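Local coordinates for protein choline dehydrogenase and related flavoproteins (Aspergillus oryzae, PDB 3Q9T) that carries a modified flavin, 8-formyl-FAD, and oxidises formate as a formate oxidase of the glucose-methanol-choline oxidoreductase family, at residues P47-R59 with Y340-L352. Sequence-based numbering, arbitrary orientation.
Sequences PEITTPSSAMDLR and YNKNRSGPVGSGL
The ring of Tyr340 meets Thr51 obliquely, with Thr51 OG1 3.6 Å from Tyr340 CE2, while both ring faces are occupied from the tyrosine's own segment: Val348 CG1 lies over one face of the Tyr340 ring, 3.4 Å above its plane, and Arg344 CD over the opposite face, both displaced toward the rim. The Arg344 guanidinium has Tyr340 O at its edge, in plane, through a weak bond from NH1. This illustrates how, in a GMC oxidoreductase, the 3-10 segment 52-58 that follows helix 47-50 can be docked on a second, 347-349, which comes after helix 331-343. Tyr340 OH hydrogen-bonds Gly206 O and accepts from a water whose O is 2.9 Å from it and which also bonds Thr50 OG1, bridging the segments. Thr51 is turned so that CG2 stands anti to its backbone N and rests on Val348 CG1 at 3.6 Å; its OG1 meanwhile donates to Pro47 O, which also accepts Thr51 N, at the residue where the chain leaves helix 47-50. The ring of Pro52 lies over the Gly349 carbonyl, CG 3.3 Å from Gly349 O. Farther along, Met56 CE reaches Leu352 CD1 at 4.1 Å, an apolar touch close to the FAD-binding Tyr98. Leu352 N is tied back to Ser350 OG in an ST turn. Both direct hydrogen bonds between the segments converge on one acceptor, Val348 O. Ser53 N comes in tilted from the carbonyl plane, with a bent N-H...O angle of 136°, whereas Ser53 OG, set between its own N and carbonyl carbon (chi1 67°), donates in that plane onto a lone pair of Val348 O at 2.7 Å.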
ATOM      1  N   PRO A  47     -15.885  -0.359 -28.775  1.00 28.44           N
ATOM      2  CA  PRO A  47     -15.269   0.941 -29.074  1.00 28.35           C
ATOM      3  C   PRO A  47     -14.075   1.277 -28.176  1.00 25.32           C
ATOM      4  O   PRO A  47     -13.034   1.659 -28.693  1.00 26.06           O
ATOM      5  CB  PRO A  47     -16.414   1.933 -28.834  1.00 25.75           C
ATOM      6  CG  PRO A  47     -17.655   1.138 -29.126  1.00 28.84           C
ATOM      7  CD  PRO A  47     -17.354  -0.277 -28.678  1.00 25.98           C
ATOM      8  N   GLU A  48     -14.225   1.137 -26.864  1.00 24.61           N
ATOM      9  CA  GLU A  48     -13.143   1.439 -25.937  1.00 25.08           C
ATOM     10  C   GLU A  48     -11.889   0.599 -26.214  1.00 27.44           C
ATOM     11  O   GLU A  48     -10.779   1.001 -25.883  1.00 26.33           O
ATOM     12  CB  GLU A  48     -13.590   1.227 -24.487  1.00 30.97           C
ATOM     13  CG  GLU A  48     -15.012   1.635 -24.199  1.00 41.49           C
ATOM     14  CD  GLU A  48     -15.998   0.500 -24.429  1.00 48.73           C
ATOM     15  OE1 GLU A  48     -16.610   0.450 -25.524  1.00 38.23           O
ATOM     16  OE2 GLU A  48     -16.153  -0.343 -23.512  1.00 41.11           O
ATOM     17  N   ILE A  49     -12.055  -0.573 -26.808  1.00 23.92           N
ATOM     18  CA  ILE A  49     -10.887  -1.361 -27.195  1.00 24.53           C
ATOM     19  C   ILE A  49     -10.288  -0.874 -28.509  1.00 22.42           C
ATOM     20  O   ILE A  49      -9.060  -0.718 -28.622  1.00 20.11           O
ATOM     21  CB  ILE A  49     -11.201  -2.876 -27.279  1.00 18.60           C
ATOM     22  CG1 ILE A  49     -11.295  -3.463 -25.867  1.00 19.22           C
ATOM     23  CG2 ILE A  49     -10.123  -3.613 -28.073  1.00 15.95           C
ATOM     24  CD1 ILE A  49     -11.811  -4.904 -25.814  1.00 19.87           C
ATOM     25  N   THR A  50     -11.146  -0.607 -29.497  1.00 23.30           N
ATOM     26  CA  THR A  50     -10.645  -0.305 -30.843  1.00 23.13           C
ATOM     27  C   THR A  50     -10.162   1.136 -30.997  1.00 23.72           C
ATOM     28  O   THR A  50      -9.376   1.449 -31.902  1.00 20.11           O
ATOM     29  CB  THR A  50     -11.658  -0.652 -31.941  1.00 24.06           C
ATOM     30  OG1 THR A  50     -12.873   0.089 -31.742  1.00 25.97           O
ATOM     31  CG2 THR A  50     -11.963  -2.151 -31.917  1.00 23.41           C
ATOM     32  N   THR A  51     -10.632   1.994 -30.099  1.00 17.27           N
ATOM     33  CA  THR A  51     -10.333   3.431 -30.125  1.00 23.68           C
ATOM     34  C   THR A  51      -9.106   3.798 -29.296  1.00 22.14           C
ATOM     35  O   THR A  51      -9.160   3.754 -28.069  1.00 20.19           O
ATOM     36  CB  THR A  51     -11.496   4.204 -29.526  1.00 24.96           C
ATOM     37  OG1 THR A  51     -12.702   3.845 -30.212  1.00 25.59           O
ATOM     38  CG2 THR A  51     -11.239   5.702 -29.614  1.00 21.63           C
ATOM     39  N   PRO A  52      -8.002   4.179 -29.956  1.00 21.82           N
ATOM     40  CA  PRO A  52      -6.750   4.337 -29.198  1.00 24.26           C
ATOM     41  C   PRO A  52      -6.807   5.349 -28.061  1.00 29.03           C
ATOM     42  O   PRO A  52      -6.090   5.157 -27.078  1.00 27.48           O
ATOM     43  CB  PRO A  52      -5.739   4.774 -30.262  1.00 24.23           C
ATOM     44  CG  PRO A  52      -6.280   4.182 -31.534  1.00 26.79           C
ATOM     45  CD  PRO A  52      -7.787   4.274 -31.407  1.00 18.42           C
ATOM     46  N   SER A  53      -7.625   6.391 -28.163  1.00 20.42           N
ATOM     47  CA  SER A  53      -7.607   7.418 -27.116  1.00 18.38           C
ATOM     48  C   SER A  53      -8.332   6.978 -25.848  1.00 19.64           C
ATOM     49  O   SER A  53      -8.241   7.643 -24.822  1.00 19.40           O
ATOM     50  CB  SER A  53      -8.158   8.767 -27.615  1.00 26.91           C
ATOM     51  OG  SER A  53      -9.541   8.716 -27.925  1.00 20.47           O
ATOM     52  N   SER A  54      -9.045   5.859 -25.929  1.00 20.01           N
ATOM     53  CA  SER A  54      -9.779   5.314 -24.792  1.00 19.55           C
ATOM     54  C   SER A  54      -8.938   4.359 -23.937  1.00 22.73           C
ATOM     55  O   SER A  54      -9.396   3.924 -22.885  1.00 23.93           O
ATOM     56  CB  SER A  54     -11.015   4.547 -25.271  1.00 24.66           C
ATOM     57  OG  SER A  54     -12.038   5.412 -25.712  1.00 34.64           O
ATOM     58  N   ALA A  55      -7.731   4.026 -24.391  1.00 22.75           N
ATOM     59  CA  ALA A  55      -6.901   3.000 -23.727  1.00 20.33           C
ATOM     60  C   ALA A  55      -6.860   3.110 -22.201  1.00 22.38           C
ATOM     61  O   ALA A  55      -7.215   2.158 -21.494  1.00 18.59           O
ATOM     62  CB  ALA A  55      -5.491   2.995 -24.296  1.00 18.74           C
ATOM     63  N   MET A  56      -6.426   4.263 -21.699  1.00 15.29           N
ATOM     64  CA  MET A  56      -6.325   4.475 -20.257  1.00 24.18           C
ATOM     65  C   MET A  56      -7.638   4.220 -19.520  1.00 25.16           C
ATOM     66  O   MET A  56      -7.637   3.708 -18.402  1.00 22.66           O
ATOM     67  CB  MET A  56      -5.740   5.858 -19.939  1.00 16.68           C
ATOM     68  CG  MET A  56      -4.322   5.968 -20.435  1.00 21.89           C
ATOM     69  SD  MET A  56      -3.382   7.419 -19.940  1.00 24.76           S
ATOM     70  CE  MET A  56      -4.036   8.623 -21.096  1.00 30.85           C
ATOM     71  N   ASP A  57      -8.757   4.532 -20.160  1.00 21.40           N
ATOM     72  CA  ASP A  57     -10.053   4.276 -19.556  1.00 20.60           C
ATOM     73  C   ASP A  57     -10.331   2.789 -19.367  1.00 23.00           C
ATOM     74  O   ASP A  57     -11.269   2.444 -18.670  1.00 24.08           O
ATOM     75  CB  ASP A  57     -11.181   4.861 -20.414  1.00 29.00           C
ATOM     76  CG  ASP A  57     -11.146   6.380 -20.483  1.00 32.69           C
ATOM     77  OD1 ASP A  57     -10.786   7.021 -19.471  1.00 33.48           O
ATOM     78  OD2 ASP A  57     -11.488   6.929 -21.558  1.00 48.68           O
ATOM     79  N   LEU A  58      -9.553   1.913 -20.007  1.00 21.92           N
ATOM     80  CA  LEU A  58      -9.750   0.462 -19.857  1.00 22.59           C
ATOM     81  C   LEU A  58      -9.259  -0.091 -18.509  1.00 24.79           C
ATOM     82  O   LEU A  58      -9.574  -1.231 -18.152  1.00 21.99           O
ATOM     83  CB  LEU A  58      -9.084  -0.320 -20.994  1.00 17.50           C
ATOM     84  CG  LEU A  58      -9.661  -0.130 -22.395  1.00 22.88           C
ATOM     85  CD1 LEU A  58      -8.699  -0.696 -23.435  1.00 16.05           C
ATOM     86  CD2 LEU A  58     -11.047  -0.747 -22.531  1.00 24.71           C
ATOM     87  N   ARG A  59      -8.483   0.703 -17.773  1.00 21.77           N
ATOM     88  CA  ARG A  59      -8.100   0.331 -16.416  1.00 21.28           C
ATOM     89  C   ARG A  59      -9.354   0.234 -15.549  1.00 23.51           C
ATOM     90  O   ARG A  59     -10.234   1.084 -15.620  1.00 27.15           O
ATOM     91  CB  ARG A  59      -7.123   1.345 -15.808  1.00 19.98           C
ATOM     92  CG  ARG A  59      -5.722   1.347 -16.424  1.00 31.98           C
ATOM     93  CD  ARG A  59      -4.666   1.932 -15.443  1.00 25.47           C
ATOM     94  NE  ARG A  59      -5.234   3.059 -14.730  1.00 36.04           N
ATOM     95  CZ  ARG A  59      -5.136   3.275 -13.425  1.00 29.85           C
ATOM     96  NH1 ARG A  59      -4.450   2.452 -12.639  1.00 28.81           N
ATOM     97  NH2 ARG A  59      -5.731   4.338 -12.909  1.00 38.88           N
ATOM     98  N   TYR A 340     -14.530  11.249 -35.569  1.00 36.76           N
ATOM     99  CA  TYR A 340     -14.002   9.900 -35.425  1.00 25.93           C
ATOM    100  C   TYR A 340     -15.086   8.910 -35.797  1.00 37.59           C
ATOM    101  O   TYR A 340     -14.828   7.920 -36.493  1.00 34.79           O
ATOM    102  CB  TYR A 340     -13.548   9.630 -33.992  1.00 27.75           C
ATOM    103  CG  TYR A 340     -12.879   8.280 -33.818  1.00 27.24           C
ATOM    104  CD1 TYR A 340     -11.547   8.107 -34.156  1.00 20.88           C
ATOM    105  CD2 TYR A 340     -13.585   7.182 -33.328  1.00 25.65           C
ATOM    106  CE1 TYR A 340     -10.924   6.896 -34.007  1.00 28.16           C
ATOM    107  CE2 TYR A 340     -12.973   5.950 -33.181  1.00 27.38           C
ATOM    108  CZ  TYR A 340     -11.638   5.817 -33.514  1.00 27.40           C
ATOM    109  OH  TYR A 340     -10.994   4.619 -33.360  1.00 25.59           O
ATOM    110  N   ASN A 341     -16.300   9.190 -35.331  1.00 27.14           N
ATOM    111  CA  ASN A 341     -17.430   8.309 -35.574  1.00 30.58           C
ATOM    112  C   ASN A 341     -17.798   8.185 -37.042  1.00 45.34           C
ATOM    113  O   ASN A 341     -18.313   7.150 -37.473  1.00 40.56           O
ATOM    114  CB  ASN A 341     -18.629   8.746 -34.752  1.00 29.64           C
ATOM    115  CG  ASN A 341     -18.556   8.237 -33.331  1.00 45.22           C
ATOM    116  OD1 ASN A 341     -17.620   7.513 -32.968  1.00 40.47           O
ATOM    117  ND2 ASN A 341     -19.538   8.604 -32.514  1.00 36.49           N
ATOM    118  N   LYS A 342     -17.516   9.224 -37.821  1.00 34.52           N
ATOM    119  CA  LYS A 342     -17.917   9.185 -39.218  1.00 40.53           C
ATOM    120  C   LYS A 342     -16.853   8.542 -40.104  1.00 45.20           C
ATOM    121  O   LYS A 342     -17.185   7.805 -41.031  1.00 53.72           O
ATOM    122  CB  LYS A 342     -18.329  10.569 -39.733  1.00 36.52           C
ATOM    123  CG  LYS A 342     -17.178  11.537 -39.927  1.00 50.05           C
ATOM    124  CD  LYS A 342     -17.561  12.699 -40.845  1.00 63.35           C
ATOM    125  CE  LYS A 342     -17.797  12.233 -42.283  1.00 62.41           C
ATOM    126  NZ  LYS A 342     -18.214  13.368 -43.163  1.00 69.29           N
ATOM    127  N   ASN A 343     -15.581   8.793 -39.813  1.00 34.70           N
ATOM    128  CA  ASN A 343     -14.519   8.222 -40.636  1.00 38.86           C
ATOM    129  C   ASN A 343     -13.219   7.862 -39.897  1.00 37.37           C
ATOM    130  O   ASN A 343     -12.178   7.679 -40.537  1.00 31.09           O
ATOM    131  CB  ASN A 343     -14.215   9.137 -41.829  1.00 33.88           C
ATOM    132  CG  ASN A 343     -13.344  10.308 -41.450  1.00 42.88           C
ATOM    133  OD1 ASN A 343     -13.316  10.716 -40.291  1.00 38.53           O
ATOM    134  ND2 ASN A 343     -12.612  10.850 -42.424  1.00 39.92           N
ATOM    135  N   ARG A 344     -13.284   7.770 -38.566  1.00 34.34           N
ATOM    136  CA  ARG A 344     -12.127   7.400 -37.737  1.00 35.27           C
ATOM    137  C   ARG A 344     -10.943   8.370 -37.825  1.00 30.13           C
ATOM    138  O   ARG A 344      -9.821   7.995 -37.486  1.00 36.09           O
ATOM    139  CB  ARG A 344     -11.621   5.983 -38.078  1.00 29.68           C
ATOM    140  CG  ARG A 344     -12.641   4.873 -37.942  1.00 35.20           C
ATOM    141  CD  ARG A 344     -13.221   4.817 -36.550  1.00 35.17           C
ATOM    142  NE  ARG A 344     -14.079   3.646 -36.360  1.00 42.09           N
ATOM    143  CZ  ARG A 344     -15.410   3.676 -36.308  1.00 53.93           C
ATOM    144  NH1 ARG A 344     -16.065   4.826 -36.436  1.00 43.37           N
ATOM    145  NH2 ARG A 344     -16.093   2.549 -36.123  1.00 50.29           N
ATOM    146  N   SER A 345     -11.171   9.597 -38.284  1.00 29.44           N
ATOM    147  CA  SER A 345     -10.090  10.599 -38.326  1.00 31.58           C
ATOM    148  C   SER A 345     -10.017  11.407 -37.022  1.00 29.43           C
ATOM    149  O   SER A 345     -10.874  11.268 -36.143  1.00 25.45           O
ATOM    150  CB  SER A 345     -10.257  11.545 -39.522  1.00 31.04           C
ATOM    151  OG  SER A 345     -11.431  12.339 -39.390  1.00 28.78           O
ATOM    152  N   GLY A 346      -8.992  12.249 -36.898  1.00 26.81           N
ATOM    153  CA  GLY A 346      -8.869  13.114 -35.734  1.00 29.81           C
ATOM    154  C   GLY A 346      -8.128  12.525 -34.535  1.00 30.98           C
ATOM    155  O   GLY A 346      -7.711  11.362 -34.556  1.00 27.36           O
ATOM    156  N   PRO A 347      -7.972  13.333 -33.468  1.00 36.44           N
ATOM    157  CA  PRO A 347      -7.148  12.981 -32.303  1.00 20.71           C
ATOM    158  C   PRO A 347      -7.771  11.873 -31.439  1.00 24.38           C
ATOM    159  O   PRO A 347      -7.054  11.208 -30.683  1.00 23.95           O
ATOM    160  CB  PRO A 347      -7.075  14.295 -31.524  1.00 26.44           C
ATOM    161  CG  PRO A 347      -8.366  14.979 -31.852  1.00 24.58           C
ATOM    162  CD  PRO A 347      -8.650  14.635 -33.291  1.00 26.04           C
ATOM    163  N   VAL A 348      -9.081  11.679 -31.536  1.00 18.22           N
ATOM    164  CA  VAL A 348      -9.697  10.523 -30.893  1.00 19.23           C
ATOM    165  C   VAL A 348      -8.969   9.221 -31.276  1.00 23.88           C
ATOM    166  O   VAL A 348      -8.924   8.278 -30.488  1.00 19.53           O
ATOM    167  CB  VAL A 348     -11.184  10.402 -31.218  1.00 24.40           C
ATOM    168  CG1 VAL A 348     -11.736   9.062 -30.706  1.00 22.61           C
ATOM    169  CG2 VAL A 348     -11.973  11.602 -30.629  1.00 18.53           C
ATOM    170  N   GLY A 349      -8.380   9.181 -32.471  1.00 20.32           N
ATOM    171  CA  GLY A 349      -7.652   8.005 -32.910  1.00 20.40           C
ATOM    172  C   GLY A 349      -6.205   7.980 -32.451  1.00 23.50           C
ATOM    173  O   GLY A 349      -5.445   7.094 -32.824  1.00 22.10           O
ATOM    174  N   SER A 350      -5.822   8.955 -31.634  1.00 25.33           N
ATOM    175  CA  SER A 350      -4.445   9.065 -31.175  1.00 22.43           C
ATOM    176  C   SER A 350      -4.143   8.282 -29.881  1.00 26.23           C
ATOM    177  O   SER A 350      -4.975   8.201 -28.968  1.00 24.18           O
ATOM    178  CB  SER A 350      -4.076  10.540 -30.986  1.00 23.91           C
ATOM    179  OG  SER A 350      -2.736  10.654 -30.536  1.00 24.04           O
ATOM    180  N   GLY A 351      -2.941   7.720 -29.816  1.00 25.36           N
ATOM    181  CA  GLY A 351      -2.438   7.096 -28.600  1.00 25.65           C
ATOM    182  C   GLY A 351      -1.728   8.077 -27.674  1.00 28.28           C
ATOM    183  O   GLY A 351      -1.234   7.678 -26.615  1.00 24.22           O
ATOM    184  N   LEU A 352      -1.647   9.344 -28.091  1.00 24.22           N
ATOM    185  CA  LEU A 352      -1.192  10.458 -27.239  1.00 20.67           C
ATOM    186  C   LEU A 352       0.283  10.445 -26.863  1.00 17.67           C
ATOM    187  O   LEU A 352       0.719  11.244 -26.051  1.00 24.74           O
ATOM    188  CB  LEU A 352      -2.038  10.566 -25.962  1.00 20.24           C
ATOM    189  CG  LEU A 352      -3.546  10.444 -26.169  1.00 25.86           C
ATOM    190  CD1 LEU A 352      -4.299  10.400 -24.831  1.00 34.66           C
ATOM    191  CD2 LEU A 352      -4.056  11.572 -27.054  1.00 16.82           C
TER
HETATM  192  O   HOH W   1     -12.812   2.382 -33.338  1.00 30.51           O